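Local coordinates for DUF5638 domain-containing protein (Legionella pneumophila subsp. pneumophila, PDB 5L1A) that is of unknown function, belongs to the DUF5638 family, and here comprises the all-helical N-terminal part of a predicted membrane protein, at residues A[58-61]-A[62-66]. Numbering follows the deposited sequence.
Sequences DGLE and VVEEY. With I3C (5-amino-2,4,6-triiodobenzene-1,3-dicarboxylic acid), chain B; I3C (5-amino-2,4,6-triiodobenzene-1,3-dicarboxylic acid), chain E.
One face of helix 56-77 lines two neighbouring sites occupied in the crystal by the triiodinated benzene dicarboxylate I3C, and Glu61 and Glu65, one turn apart on that face, belong to both. Four successive i to i+4 alpha-helical bonds carry the backbone through Asp58-Glu65; the last of them, Glu65 N to Glu61 O at 3.0 Å, is the most bent of the four. Glu61 runs out fully extended: with CG set opposite the backbone N about the CA-CB bond (chi1 -175°), the chain heads straight for the ligand and brings OE2 to 3.0 Å from O8 of the chain B I3C. Glu65 passes between the two ligands: its CG lies 3.4 Å from O11 of the chain B I3C, while its carboxylate turns to the chain E molecule, whose amino N13 donates to OE1 over 3.1 Å in a bent bond (135°). Val62 adds an apolar flank to this second site. On another face Leu60 and Glu64 cross, the carboxylate OE2 of Glu64 resting 3.6 Å from Leu60 CG. Phe50 of helix 33-51 covers Val62 and Val63, and Tyr66 stacks on Tyr46 and reaches Asp19 of helix 8-25, which ties the helix into the bundle. Val62 CG2, beside its own backbone N, lies 3.4 Å from Asp58 O.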
loop_
_atom_site.group_PDB
_atom_site.type_symbol
_atom_site.label_atom_id
_atom_site.label_comp_id
_atom_site.label_asym_id
_atom_site.label_seq_id
_atom_site.Cartn_x
_atom_site.Cartn_y
_atom_site.Cartn_z
ATOM N N ASP A 58 -1.854 16.040 -1.984
ATOM C CA ASP A 58 -2.598 14.834 -1.638
ATOM C C ASP A 58 -2.057 13.615 -2.379
ATOM O O ASP A 58 -1.956 12.525 -1.802
ATOM C CB ASP A 58 -4.084 15.034 -1.935
ATOM C CG ASP A 58 -4.697 16.150 -1.105
ATOM O OD1 ASP A 58 -4.116 16.500 -0.056
ATOM O OD2 ASP A 58 -5.762 16.674 -1.498
ATOM N N GLY A 59 -1.710 13.773 -3.657
ATOM C CA GLY A 59 -1.097 12.673 -4.380
ATOM C C GLY A 59 0.217 12.229 -3.769
ATOM O O GLY A 59 0.516 11.033 -3.723
ATOM N N LEU A 60 1.013 13.181 -3.279
ATOM C CA LEU A 60 2.275 12.837 -2.635
ATOM C C LEU A 60 2.043 12.101 -1.319
ATOM O O LEU A 60 2.809 11.198 -0.965
ATOM C CB LEU A 60 3.104 14.102 -2.415
ATOM C CG LEU A 60 4.447 13.946 -1.701
ATOM C CD1 LEU A 60 5.335 12.975 -2.445
ATOM C CD2 LEU A 60 5.134 15.290 -1.559
ATOM N N GLU A 61 0.989 12.465 -0.585
ATOM C CA GLU A 61 0.730 11.813 0.697
ATOM C C GLU A 61 0.297 10.363 0.505
ATOM O O GLU A 61 0.643 9.494 1.312
ATOM C CB GLU A 61 -0.324 12.592 1.486
ATOM C CG GLU A 61 -0.572 12.046 2.888
ATOM C CD GLU A 61 -1.529 12.902 3.703
ATOM O OE1 GLU A 61 -1.949 13.974 3.215
ATOM O OE2 GLU A 61 -1.859 12.499 4.839
ATOM N N VAL A 62 -0.460 10.084 -0.559
ATOM C CA VAL A 62 -0.863 8.712 -0.849
ATOM C C VAL A 62 0.331 7.888 -1.311
ATOM O O VAL A 62 0.502 6.732 -0.904
ATOM C CB VAL A 62 -1.993 8.703 -1.895
ATOM C CG1 VAL A 62 -2.306 7.282 -2.336
ATOM C CG2 VAL A 62 -3.233 9.377 -1.338
ATOM N N VAL A 63 1.172 8.463 -2.175
ATOM C CA VAL A 63 2.353 7.748 -2.652
ATOM C C VAL A 63 3.288 7.428 -1.491
ATOM O O VAL A 63 3.830 6.320 -1.398
ATOM C CB VAL A 63 3.061 8.562 -3.753
ATOM C CG1 VAL A 63 4.457 8.014 -4.014
ATOM C CG2 VAL A 63 2.239 8.546 -5.033
ATOM N N GLU A 64 3.485 8.387 -0.583
ATOM C CA GLU A 64 4.289 8.124 0.606
ATOM C C GLU A 64 3.647 7.059 1.487
ATOM O O GLU A 64 4.347 6.226 2.072
ATOM C CB GLU A 64 4.499 9.417 1.395
ATOM C CG GLU A 64 5.423 10.404 0.713
ATOM C CD GLU A 64 5.447 11.757 1.400
ATOM O OE1 GLU A 64 4.627 11.983 2.314
ATOM O OE2 GLU A 64 6.289 12.598 1.021
ATOM N N GLU A 65 2.317 7.071 1.597
ATOM C CA GLU A 65 1.639 6.084 2.430
ATOM C C GLU A 65 1.795 4.682 1.855
ATOM O O GLU A 65 1.991 3.717 2.602
ATOM C CB GLU A 65 0.162 6.444 2.579
ATOM C CG GLU A 65 -0.611 5.524 3.505
ATOM C CD GLU A 65 -2.103 5.564 3.248
ATOM O OE1 GLU A 65 -2.500 6.042 2.166
ATOM O OE2 GLU A 65 -2.878 5.117 4.123
ATOM N N TYR A 66 1.710 4.556 0.531
ATOM C CA TYR A 66 1.940 3.271 -0.121
ATOM C C TYR A 66 3.379 2.805 0.079
ATOM O O TYR A 66 3.635 1.610 0.277
ATOM C CB TYR A 66 1.611 3.396 -1.609
ATOM C CG TYR A 66 1.341 2.101 -2.338
ATOM C CD1 TYR A 66 1.309 0.883 -1.669
ATOM C CD2 TYR A 66 1.122 2.100 -3.709
ATOM C CE1 TYR A 66 1.061 -0.300 -2.352
ATOM C CE2 TYR A 66 0.874 0.931 -4.398
ATOM C CZ TYR A 66 0.846 -0.266 -3.719
ATOM O OH TYR A 66 0.600 -1.428 -4.414
HETATM I I3 I3C B . 2.630 12.079 9.406
HETATM I I2 I3C B . 3.229 5.967 9.327
HETATM I I1 I3C B . -0.991 8.659 5.776
HETATM O O8 I3C B . 0.743 11.969 6.214
HETATM O O9 I3C B . -0.758 11.760 7.797
HETATM C C10 I3C B . 0.771 6.246 7.134
HETATM N N13 I3C B . 3.719 9.074 10.088
HETATM C C1 I3C B . 0.953 10.132 7.688
HETATM C C6 I3C B . 2.043 10.218 8.686
HETATM C C5 I3C B . 2.720 8.999 9.176
HETATM C C4 I3C B . 2.289 7.689 8.652
HETATM C C3 I3C B . 1.203 7.582 7.657
HETATM C C2 I3C B . 0.540 8.808 7.179
HETATM C C7 I3C B . 0.269 11.369 7.201
HETATM O O11 I3C B . 1.400 5.745 6.180
HETATM O O12 I3C B . -0.205 5.675 7.673
HETATM I I3 I3C E . -3.258 9.054 2.741
HETATM I I2 I3C E . -8.424 6.201 0.603
HETATM I I1 I3C E . -8.826 10.789 4.663
HETATM O O8 I3C E . -5.429 11.896 3.950
HETATM O O9 I3C E . -5.186 10.413 5.537
HETATM C C10 I3C E . -9.781 8.345 2.592
HETATM N N13 I3C E . -5.205 6.948 1.032
HETATM C C1 I3C E . -6.180 9.688 3.507
HETATM C C6 I3C E . -5.333 8.801 2.668
HETATM C C5 I3C E . -5.968 7.763 1.802
HETATM C C4 I3C E . -7.452 7.624 1.785
HETATM C C3 I3C E . -8.291 8.512 2.622
HETATM C C2 I3C E . -7.654 9.538 3.482
HETATM C C7 I3C E . -5.556 10.732 4.386
HETATM O O11 I3C E . -10.299 7.488 3.340
HETATM O O12 I3C E . -10.465 9.055 1.823
#